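Local coordinates for protein TASOR (Homo sapiens, PDB 6TL1), which assembles with PPHLN1 and MPHOSPH8 into the HUSH complex, which maintains H3K9me3-dependent silencing by promoting recruitment of SETDB1 and MORC2, at residues 46-58 against 186-200. Sequence-based numbering, arbitrary orientation.
Sequences LLEKEFTEKRREL and EYGFDELRRRPRHVC
Arg197 extends against the helix, with Lys54 CB over one face of its guanidinium, the two side chains crossing at about a right angle. Two glutamates meet the guanidinium edge. Glu186 is held side-on, with Arg197 NE 3.2 Å from Glu186 OE1 and Arg197 NH1 2.7 Å from Glu186 OE2, while Arg197 N comes to OE1 from the other face. From the helix, Glu57 OE1 takes NH1 of Arg197 at 2.8 Å, its carboxylate turned 67° from the guanidinium plane. Lys54 sets off with CG anti to the backbone N (chi1 173°), bends at chi2 and then runs extended, bringing NZ to Glu186 OE2 at 2.8 Å from above the carboxylate plane. That oxygen accepts from both Lys54 and Arg197, and the shared charge probably offsets the closeness of the cations.

This network pins helix 45-60 of the pseudo-PARP domain to the loop that leads into strand 199-209, the central strand of the five-stranded antiparallel sheet. Nearer the sheet the contact turns apolar: Phe51 CD2 packs on Cys200 CB at 3.6 Å, and Cys200 SG lies against Leu47 CB. Phe51 CA makes a CH...O contact with Arg197 O, and a water sits within hydrogen-bonding distance of that carbonyl and of Leu47 O. One turn further along the helix, Lys54 CG runs alongside His198 CB; His198 NE2 hydrogen-bonds to the carbonyl O of Glu158, whereas ND1 is buried with no partner in the model.

Toward the helix start, Arg195 is sandwiched, with Leu47 CD2 over one guanidinium face and Arg193 NH2 over the opposite one; Glu50 OE1 sits at its edge as ion-pair partner, modelled too close to take literally. Arg193 is itself anchored side-on, NE and NH2 both donating to Arg195 O.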
ATOM      1  N   LEU A  46      12.409  -0.205  14.281  1.00 49.00           N
ATOM      2  CA  LEU A  46      12.507   1.235  14.037  1.00 48.33           C
ATOM      3  C   LEU A  46      11.268   1.760  13.319  1.00 47.91           C
ATOM      4  O   LEU A  46      10.713   2.796  13.706  1.00 45.08           O
ATOM      5  CB  LEU A  46      13.771   1.556  13.239  1.00 55.35           C
ATOM      6  CG  LEU A  46      15.075   1.263  13.977  1.00 65.83           C
ATOM      7  CD1 LEU A  46      16.289   1.693  13.158  1.00 69.63           C
ATOM      8  CD2 LEU A  46      15.055   1.961  15.328  1.00 68.13           C
ATOM      9  N   LEU A  47      10.815   1.058  12.265  1.00 43.13           N
ATOM     10  CA  LEU A  47       9.620   1.499  11.544  1.00 42.52           C
ATOM     11  C   LEU A  47       8.371   1.357  12.400  1.00 42.01           C
ATOM     12  O   LEU A  47       7.459   2.187  12.320  1.00 37.82           O
ATOM     13  CB  LEU A  47       9.452   0.715  10.234  1.00 39.64           C
ATOM     14  CG  LEU A  47      10.531   1.022   9.198  1.00 44.49           C
ATOM     15  CD1 LEU A  47      10.328   0.234   7.932  1.00 44.84           C
ATOM     16  CD2 LEU A  47      10.527   2.523   8.899  1.00 45.67           C
ATOM     17  N   GLU A  48       8.311   0.313  13.232  1.00 42.44           N
ATOM     18  CA  GLU A  48       7.125   0.132  14.060  1.00 39.47           C
ATOM     19  C   GLU A  48       7.069   1.195  15.150  1.00 42.63           C
ATOM     20  O   GLU A  48       5.986   1.684  15.492  1.00 43.81           O
ATOM     21  CB  GLU A  48       7.111  -1.273  14.663  1.00 45.20           C
ATOM     22  CG  GLU A  48       7.008  -2.386  13.611  1.00 56.46           C
ATOM     23  CD  GLU A  48       7.185  -3.785  14.201  1.00 70.85           C
ATOM     24  OE1 GLU A  48       6.512  -4.731  13.731  1.00 77.10           O
ATOM     25  OE2 GLU A  48       7.999  -3.941  15.138  1.00 76.09           O
ATOM     26  N   LYS A  49       8.234   1.584  15.687  1.00 40.04           N
ATOM     27  CA  LYS A  49       8.270   2.697  16.633  1.00 46.82           C
ATOM     28  C   LYS A  49       7.688   3.955  16.020  1.00 42.62           C
ATOM     29  O   LYS A  49       6.881   4.637  16.662  1.00 44.10           O
ATOM     30  CB  LYS A  49       9.702   2.991  17.110  1.00 51.72           C
ATOM     31  CG  LYS A  49      10.309   1.943  17.994  1.00 61.94           C
ATOM     32  CD  LYS A  49      11.512   2.455  18.787  1.00 72.43           C
ATOM     33  CE  LYS A  49      12.755   1.645  18.456  1.00 72.49           C
ATOM     34  NZ  LYS A  49      13.745   1.539  19.569  1.00 77.01           N
ATOM     35  N   GLU A  50       8.063   4.265  14.779  1.00 47.51           N
ATOM     36  CA  GLU A  50       7.643   5.534  14.212  1.00 45.09           C
ATOM     37  C   GLU A  50       6.187   5.484  13.769  1.00 39.02           C
ATOM     38  O   GLU A  50       5.488   6.496  13.854  1.00 40.97           O
ATOM     39  CB  GLU A  50       8.565   5.917  13.061  1.00 46.60           C
ATOM     40  CG  GLU A  50      10.006   6.039  13.522  1.00 57.19           C
ATOM     41  CD  GLU A  50      10.879   6.901  12.630  1.00 62.28           C
ATOM     42  OE1 GLU A  50      10.695   6.897  11.395  1.00 60.86           O
ATOM     43  OE2 GLU A  50      11.812   7.532  13.175  1.00 67.91           O
ATOM     44  N   PHE A  51       5.699   4.303  13.368  1.00 37.51           N
ATOM     45  CA  PHE A  51       4.273   4.130  13.100  1.00 37.96           C
ATOM     46  C   PHE A  51       3.471   4.371  14.373  1.00 40.25           C
ATOM     47  O   PHE A  51       2.494   5.133  14.382  1.00 38.50           O
ATOM     48  CB  PHE A  51       4.026   2.719  12.539  1.00 32.11           C
ATOM     49  CG  PHE A  51       2.611   2.458  12.086  1.00 37.85           C
ATOM     50  CD1 PHE A  51       1.659   1.989  12.978  1.00 40.39           C
ATOM     51  CD2 PHE A  51       2.246   2.631  10.749  1.00 36.45           C
ATOM     52  CE1 PHE A  51       0.362   1.731  12.561  1.00 39.03           C
ATOM     53  CE2 PHE A  51       0.947   2.373  10.330  1.00 36.68           C
ATOM     54  CZ  PHE A  51       0.012   1.920  11.234  1.00 33.63           C
ATOM     55  N   THR A  52       3.902   3.753  15.475  1.00 41.46           N
ATOM     56  CA  THR A  52       3.207   3.934  16.745  1.00 43.61           C
ATOM     57  C   THR A  52       3.277   5.381  17.209  1.00 44.60           C
ATOM     58  O   THR A  52       2.278   5.939  17.676  1.00 45.31           O
ATOM     59  CB  THR A  52       3.821   3.022  17.804  1.00 47.50           C
ATOM     60  OG1 THR A  52       3.448   1.661  17.555  1.00 50.51           O
ATOM     61  CG2 THR A  52       3.383   3.444  19.202  1.00 48.96           C
ATOM     62  N   GLU A  53       4.445   6.011  17.070  1.00 44.63           N
ATOM     63  CA  GLU A  53       4.574   7.421  17.425  1.00 49.11           C
ATOM     64  C   GLU A  53       3.637   8.282  16.581  1.00 47.23           C
ATOM     65  O   GLU A  53       2.941   9.159  17.107  1.00 47.31           O
ATOM     66  CB  GLU A  53       6.029   7.856  17.239  1.00 51.10           C
ATOM     67  CG  GLU A  53       6.299   9.338  17.401  1.00 59.01           C
ATOM     68  CD  GLU A  53       5.928   9.872  18.769  1.00 67.41           C
ATOM     69  OE1 GLU A  53       5.392  10.999  18.836  1.00 73.59           O
ATOM     70  OE2 GLU A  53       6.160   9.165  19.774  1.00 73.38           O
ATOM     71  N   LYS A  54       3.589   8.026  15.273  1.00 44.65           N
ATOM     72  CA  LYS A  54       2.725   8.809  14.391  1.00 42.59           C
ATOM     73  C   LYS A  54       1.265   8.647  14.771  1.00 38.61           C
ATOM     74  O   LYS A  54       0.511   9.625  14.802  1.00 40.40           O
ATOM     75  CB  LYS A  54       2.934   8.386  12.934  1.00 39.47           C
ATOM     76  CG  LYS A  54       1.955   9.017  11.941  1.00 35.04           C
ATOM     77  CD  LYS A  54       2.228  10.514  11.806  1.00 36.67           C
ATOM     78  CE  LYS A  54       1.317  11.137  10.741  1.00 39.47           C
ATOM     79  NZ  LYS A  54       1.535  12.609  10.576  1.00 36.37           N
ATOM     80  N   ARG A  55       0.854   7.427  15.115  1.00 37.01           N
ATOM     81  CA  ARG A  55      -0.531   7.228  15.520  1.00 40.37           C
ATOM     82  C   ARG A  55      -0.883   8.040  16.754  1.00 36.81           C
ATOM     83  O   ARG A  55      -1.993   8.570  16.851  1.00 40.18           O
ATOM     84  CB  ARG A  55      -0.836   5.752  15.777  1.00 39.47           C
ATOM     85  CG  ARG A  55      -2.326   5.579  15.975  1.00 46.07           C
ATOM     86  CD  ARG A  55      -2.688   4.446  16.869  1.00 59.46           C
ATOM     87  NE  ARG A  55      -2.419   3.166  16.237  1.00 64.93           N
ATOM     88  CZ  ARG A  55      -1.523   2.290  16.678  1.00 74.07           C
ATOM     89  NH1 ARG A  55      -0.807   2.554  17.765  1.00 77.37           N
ATOM     90  NH2 ARG A  55      -1.350   1.142  16.035  1.00 74.91           N
ATOM     91  N   ARG A  56       0.028   8.133  17.728  1.00 40.05           N
ATOM     92  CA  ARG A  56      -0.318   8.916  18.905  1.00 42.61           C
ATOM     93  C   ARG A  56      -0.304  10.410  18.602  1.00 41.00           C
ATOM     94  O   ARG A  56      -1.042  11.176  19.234  1.00 42.32           O
ATOM     95  CB  ARG A  56       0.616   8.596  20.073  1.00 49.96           C
ATOM     96  CG  ARG A  56       0.510   7.159  20.594  1.00 52.96           C
ATOM     97  CD  ARG A  56       1.359   6.980  21.831  1.00 48.88           C
ATOM     98  NE  ARG A  56       0.633   7.428  23.004  1.00 52.47           N
ATOM     99  CZ  ARG A  56       1.134   7.429  24.228  1.00 49.79           C
ATOM    100  NH1 ARG A  56       0.394   7.847  25.243  1.00 53.58           N
ATOM    101  NH2 ARG A  56       2.378   7.012  24.434  1.00 51.13           N
ATOM    102  N   GLU A  57       0.523  10.857  17.658  1.00 40.30           N
ATOM    103  CA  GLU A  57       0.457  12.268  17.275  1.00 42.96           C
ATOM    104  C   GLU A  57      -0.840  12.572  16.541  1.00 42.79           C
ATOM    105  O   GLU A  57      -1.413  13.651  16.709  1.00 46.46           O
ATOM    106  CB  GLU A  57       1.654  12.677  16.413  1.00 44.96           C
ATOM    107  CG  GLU A  57       2.996  12.182  16.873  1.00 51.18           C
ATOM    108  CD  GLU A  57       4.137  12.775  16.067  1.00 53.46           C
ATOM    109  OE1 GLU A  57       3.872  13.330  14.977  1.00 56.83           O
ATOM    110  OE2 GLU A  57       5.299  12.688  16.523  1.00 52.55           O
ATOM    111  N   LEU A  58      -1.326  11.632  15.730  1.00 41.06           N
ATOM    112  CA  LEU A  58      -2.592  11.870  15.041  1.00 43.34           C
ATOM    113  C   LEU A  58      -3.725  12.014  16.045  1.00 47.08           C
ATOM    114  O   LEU A  58      -4.570  12.911  15.914  1.00 50.23           O
ATOM    115  CB  LEU A  58      -2.884  10.752  14.039  1.00 43.40           C
ATOM    116  CG  LEU A  58      -2.035  10.746  12.768  1.00 44.67           C
ATOM    117  CD1 LEU A  58      -2.283   9.488  11.947  1.00 45.97           C
ATOM    118  CD2 LEU A  58      -2.298  11.999  11.923  1.00 40.30           C
ATOM    119  N   GLU A 186       3.711  13.022   4.198  1.00 39.37           N
ATOM    120  CA  GLU A 186       3.786  13.625   5.518  1.00 44.70           C
ATOM    121  C   GLU A 186       4.661  14.860   5.437  1.00 46.79           C
ATOM    122  O   GLU A 186       5.796  14.789   4.953  1.00 43.09           O
ATOM    123  CB  GLU A 186       4.333  12.633   6.547  1.00 47.54           C
ATOM    124  CG  GLU A 186       4.274  13.142   7.960  1.00 51.12           C
ATOM    125  CD  GLU A 186       4.594  12.078   9.001  1.00 51.43           C
ATOM    126  OE1 GLU A 186       5.186  11.034   8.655  1.00 47.60           O
ATOM    127  OE2 GLU A 186       4.268  12.311  10.180  1.00 61.23           O
ATOM    128  N   TYR A 187       4.136  15.987   5.902  1.00 39.07           N
ATOM    129  CA  TYR A 187       4.945  17.181   5.976  1.00 48.25           C
ATOM    130  C   TYR A 187       5.777  17.120   7.250  1.00 57.81           C
ATOM    131  O   TYR A 187       5.259  16.809   8.329  1.00 56.47           O
ATOM    132  CB  TYR A 187       4.062  18.427   5.978  1.00 44.65           C
ATOM    133  CG  TYR A 187       3.530  18.808   4.614  1.00 52.53           C
ATOM    134  CD1 TYR A 187       4.281  19.590   3.747  1.00 58.25           C
ATOM    135  CD2 TYR A 187       2.266  18.392   4.197  1.00 49.98           C
ATOM    136  CE1 TYR A 187       3.792  19.953   2.501  1.00 62.16           C
ATOM    137  CE2 TYR A 187       1.764  18.751   2.948  1.00 51.81           C
ATOM    138  CZ  TYR A 187       2.535  19.526   2.106  1.00 57.10           C
ATOM    139  OH  TYR A 187       2.060  19.883   0.866  1.00 53.53           O
ATOM    140  N   GLY A 188       7.060  17.422   7.125  1.00 47.83           N
ATOM    141  CA  GLY A 188       7.891  17.721   8.266  1.00 65.22           C
ATOM    142  C   GLY A 188       7.706  19.184   8.554  1.00 70.37           C
ATOM    143  O   GLY A 188       6.696  19.792   8.166  1.00 71.16           O
ATOM    144  N   PHE A 189       8.677  19.791   9.213  1.00 80.90           N
ATOM    145  CA  PHE A 189       8.621  21.235   9.398  1.00 91.09           C
ATOM    146  C   PHE A 189       9.494  21.870   8.323  1.00 96.66           C
ATOM    147  O   PHE A 189      10.724  21.797   8.383  1.00101.16           O
ATOM    148  CB  PHE A 189       9.037  21.644  10.802  1.00101.51           C
ATOM    149  CG  PHE A 189       9.332  23.111  10.935  1.00114.94           C
ATOM    150  CD1 PHE A 189       8.481  24.053  10.367  1.00119.13           C
ATOM    151  CD2 PHE A 189      10.440  23.551  11.644  1.00122.30           C
ATOM    152  CE1 PHE A 189       8.746  25.411  10.474  1.00124.88           C
ATOM    153  CE2 PHE A 189      10.710  24.905  11.767  1.00128.80           C
ATOM    154  CZ  PHE A 189       9.862  25.836  11.181  1.00129.53           C
ATOM    155  N   ASP A 190       8.835  22.483   7.335  1.00 96.93           N
ATOM    156  CA  ASP A 190       9.350  23.192   6.152  1.00 96.98           C
ATOM    157  C   ASP A 190       9.662  22.263   4.979  1.00 87.26           C
ATOM    158  O   ASP A 190      10.069  22.758   3.921  1.00 87.36           O
ATOM    159  CB  ASP A 190      10.617  24.018   6.441  1.00107.11           C
ATOM    160  CG  ASP A 190      10.323  25.497   6.605  1.00115.94           C
ATOM    161  OD1 ASP A 190       9.156  25.899   6.393  1.00114.56           O
ATOM    162  OD2 ASP A 190      11.255  26.253   6.944  1.00123.53           O
ATOM    163  N   GLU A 191       9.489  20.951   5.114  1.00 79.31           N
ATOM    164  CA  GLU A 191       9.839  20.038   4.037  1.00 72.87           C
ATOM    165  C   GLU A 191       8.933  18.821   4.101  1.00 63.98           C
ATOM    166  O   GLU A 191       8.479  18.430   5.178  1.00 59.98           O
ATOM    167  CB  GLU A 191      11.305  19.608   4.109  1.00 79.67           C
ATOM    168  CG  GLU A 191      11.999  19.564   2.755  1.00 86.42           C
ATOM    169  CD  GLU A 191      13.508  19.452   2.879  1.00 95.56           C
ATOM    170  OE1 GLU A 191      13.984  18.482   3.507  1.00 95.79           O
ATOM    171  OE2 GLU A 191      14.215  20.341   2.359  1.00101.54           O
ATOM    172  N   LEU A 192       8.677  18.221   2.945  1.00 57.35           N
ATOM    173  CA  LEU A 192       7.975  16.952   2.930  1.00 53.68           C
ATOM    174  C   LEU A 192       8.940  15.864   3.375  1.00 51.97           C
ATOM    175  O   LEU A 192      10.114  15.861   2.995  1.00 52.40           O
ATOM    176  CB  LEU A 192       7.436  16.645   1.534  1.00 51.92           C
ATOM    177  CG  LEU A 192       6.125  17.354   1.216  1.00 50.92           C
ATOM    178  CD1 LEU A 192       5.921  17.462  -0.285  1.00 53.55           C
ATOM    179  CD2 LEU A 192       4.991  16.602   1.876  1.00 39.22           C
ATOM    180  N   ARG A 193       8.452  14.951   4.203  1.00 49.73           N
ATOM    181  CA  ARG A 193       9.285  13.836   4.628  1.00 51.47           C
ATOM    182  C   ARG A 193       9.498  12.888   3.456  1.00 48.48           C
ATOM    183  O   ARG A 193       8.609  12.706   2.622  1.00 43.05           O
ATOM    184  CB  ARG A 193       8.617  13.106   5.792  1.00 50.12           C
ATOM    185  CG  ARG A 193       8.694  13.854   7.116  1.00 55.47           C
ATOM    186  CD  ARG A 193       8.191  12.987   8.255  1.00 54.29           C
ATOM    187  NE  ARG A 193       8.706  11.628   8.155  1.00 55.94           N
ATOM    188  CZ  ARG A 193       9.679  11.149   8.922  1.00 60.08           C
ATOM    189  NH1 ARG A 193      10.236  11.924   9.845  1.00 64.29           N
ATOM    190  NH2 ARG A 193      10.096   9.897   8.766  1.00 57.66           N
ATOM    191  N   ARG A 194      10.696  12.316   3.357  1.00 48.73           N
ATOM    192  CA  ARG A 194      10.885  11.366   2.274  1.00 43.11           C
ATOM    193  C   ARG A 194      10.279  10.007   2.595  1.00 43.27           C
ATOM    194  O   ARG A 194      10.076   9.200   1.682  1.00 42.91           O
ATOM    195  CB  ARG A 194      12.367  11.206   1.928  1.00 50.09           C
ATOM    196  CG  ARG A 194      12.979  12.431   1.269  1.00 58.58           C
ATOM    197  CD  ARG A 194      14.258  12.098   0.520  1.00 71.81           C
ATOM    198  NE  ARG A 194      13.982  11.261  -0.649  1.00 76.90           N
ATOM    199  CZ  ARG A 194      14.334   9.986  -0.781  1.00 81.87           C
ATOM    200  NH1 ARG A 194      14.998   9.365   0.186  1.00 83.10           N
ATOM    201  NH2 ARG A 194      14.018   9.332  -1.892  1.00 82.40           N
ATOM    202  N   ARG A 195       9.969   9.735   3.868  1.00 40.26           N
ATOM    203  CA  ARG A 195       9.322   8.489   4.261  1.00 42.87           C
ATOM    204  C   ARG A 195       8.155   8.800   5.196  1.00 41.38           C
ATOM    205  O   ARG A 195       8.371   9.138   6.368  1.00 42.35           O
ATOM    206  CB  ARG A 195      10.304   7.534   4.937  1.00 46.93           C
ATOM    207  CG  ARG A 195       9.624   6.245   5.416  1.00 50.22           C
ATOM    208  CD  ARG A 195      10.593   5.280   6.055  1.00 53.02           C
ATOM    209  NE  ARG A 195      11.382   5.913   7.101  1.00 56.87           N
ATOM    210  CZ  ARG A 195      10.941   6.150   8.334  1.00 57.27           C
ATOM    211  NH1 ARG A 195       9.699   5.833   8.688  1.00 49.68           N
ATOM    212  NH2 ARG A 195      11.742   6.729   9.221  1.00 64.59           N
ATOM    213  N   PRO A 196       6.916   8.701   4.711  1.00 39.40           N
ATOM    214  CA  PRO A 196       5.769   8.881   5.610  1.00 37.27           C
ATOM    215  C   PRO A 196       5.762   7.784   6.654  1.00 36.73           C
ATOM    216  O   PRO A 196       6.023   6.623   6.342  1.00 38.75           O
ATOM    217  CB  PRO A 196       4.558   8.763   4.671  1.00 37.86           C
ATOM    218  CG  PRO A 196       5.106   9.049   3.299  1.00 35.84           C
ATOM    219  CD  PRO A 196       6.493   8.455   3.324  1.00 38.09           C
ATOM    220  N   ARG A 197       5.480   8.156   7.901  1.00 37.57           N
ATOM    221  CA  ARG A 197       5.588   7.190   8.988  1.00 38.18           C
ATOM    222  C   ARG A 197       4.309   6.405   9.259  1.00 42.22           C
ATOM    223  O   ARG A 197       4.369   5.405   9.995  1.00 44.68           O
ATOM    224  CB  ARG A 197       6.029   7.862  10.296  1.00 39.80           C
ATOM    225  CG  ARG A 197       7.219   8.821  10.215  1.00 42.72           C
ATOM    226  CD  ARG A 197       7.339   9.632  11.515  1.00 45.90           C
ATOM    227  NE  ARG A 197       6.356  10.692  11.592  1.00 44.18           N
ATOM    228  CZ  ARG A 197       6.078  11.361  12.704  1.00 48.01           C
ATOM    229  NH1 ARG A 197       5.168  12.326  12.693  1.00 51.56           N
ATOM    230  NH2 ARG A 197       6.659  11.027  13.847  1.00 50.99           N
ATOM    231  N   HIS A 198       3.174   6.794   8.672  1.00 35.78           N
ATOM    232  CA  HIS A 198       1.936   6.040   8.836  1.00 38.60           C
ATOM    233  C   HIS A 198       1.781   4.946   7.778  1.00 35.56           C
ATOM    234  O   HIS A 198       0.674   4.456   7.545  1.00 37.92           O
ATOM    235  CB  HIS A 198       0.723   6.987   8.873  1.00 35.95           C
ATOM    236  CG  HIS A 198       0.679   8.006   7.776  1.00 38.52           C
ATOM    237  ND1 HIS A 198       1.736   8.840   7.476  1.00 41.43           N
ATOM    238  CD2 HIS A 198      -0.329   8.370   6.941  1.00 36.86           C
ATOM    239  CE1 HIS A 198       1.397   9.644   6.484  1.00 41.72           C
ATOM    240  NE2 HIS A 198       0.151   9.375   6.135  1.00 38.31           N
ATOM    241  N   VAL A 199       2.891   4.540   7.175  1.00 35.07           N
ATOM    242  CA  VAL A 199       3.019   3.390   6.296  1.00 35.08           C
ATOM    243  C   VAL A 199       4.142   2.528   6.852  1.00 40.40           C
ATOM    244  O   VAL A 199       5.251   3.026   7.078  1.00 45.09           O
ATOM    245  CB  VAL A 199       3.340   3.823   4.856  1.00 34.34           C
ATOM    246  CG1 VAL A 199       3.713   2.631   4.018  1.00 34.09           C
ATOM    247  CG2 VAL A 199       2.146   4.604   4.255  1.00 36.97           C
ATOM    248  N   CYS A 200       3.854   1.245   7.102  1.00 35.00           N
ATOM    249  CA  CYS A 200       4.842   0.363   7.725  1.00 37.47           C
ATOM    250  C   CYS A 200       4.771  -1.040   7.130  1.00 39.59           C
ATOM    251  O   CYS A 200       3.683  -1.639   7.100  1.00 39.45           O
ATOM    252  CB  CYS A 200       4.621   0.306   9.241  1.00 39.27           C
ATOM    253  SG  CYS A 200       5.907  -0.580  10.138  1.00 48.25           S
TER
HETATM  254  O   HOH W   1       6.989   3.872  10.101  1.00 40.24           O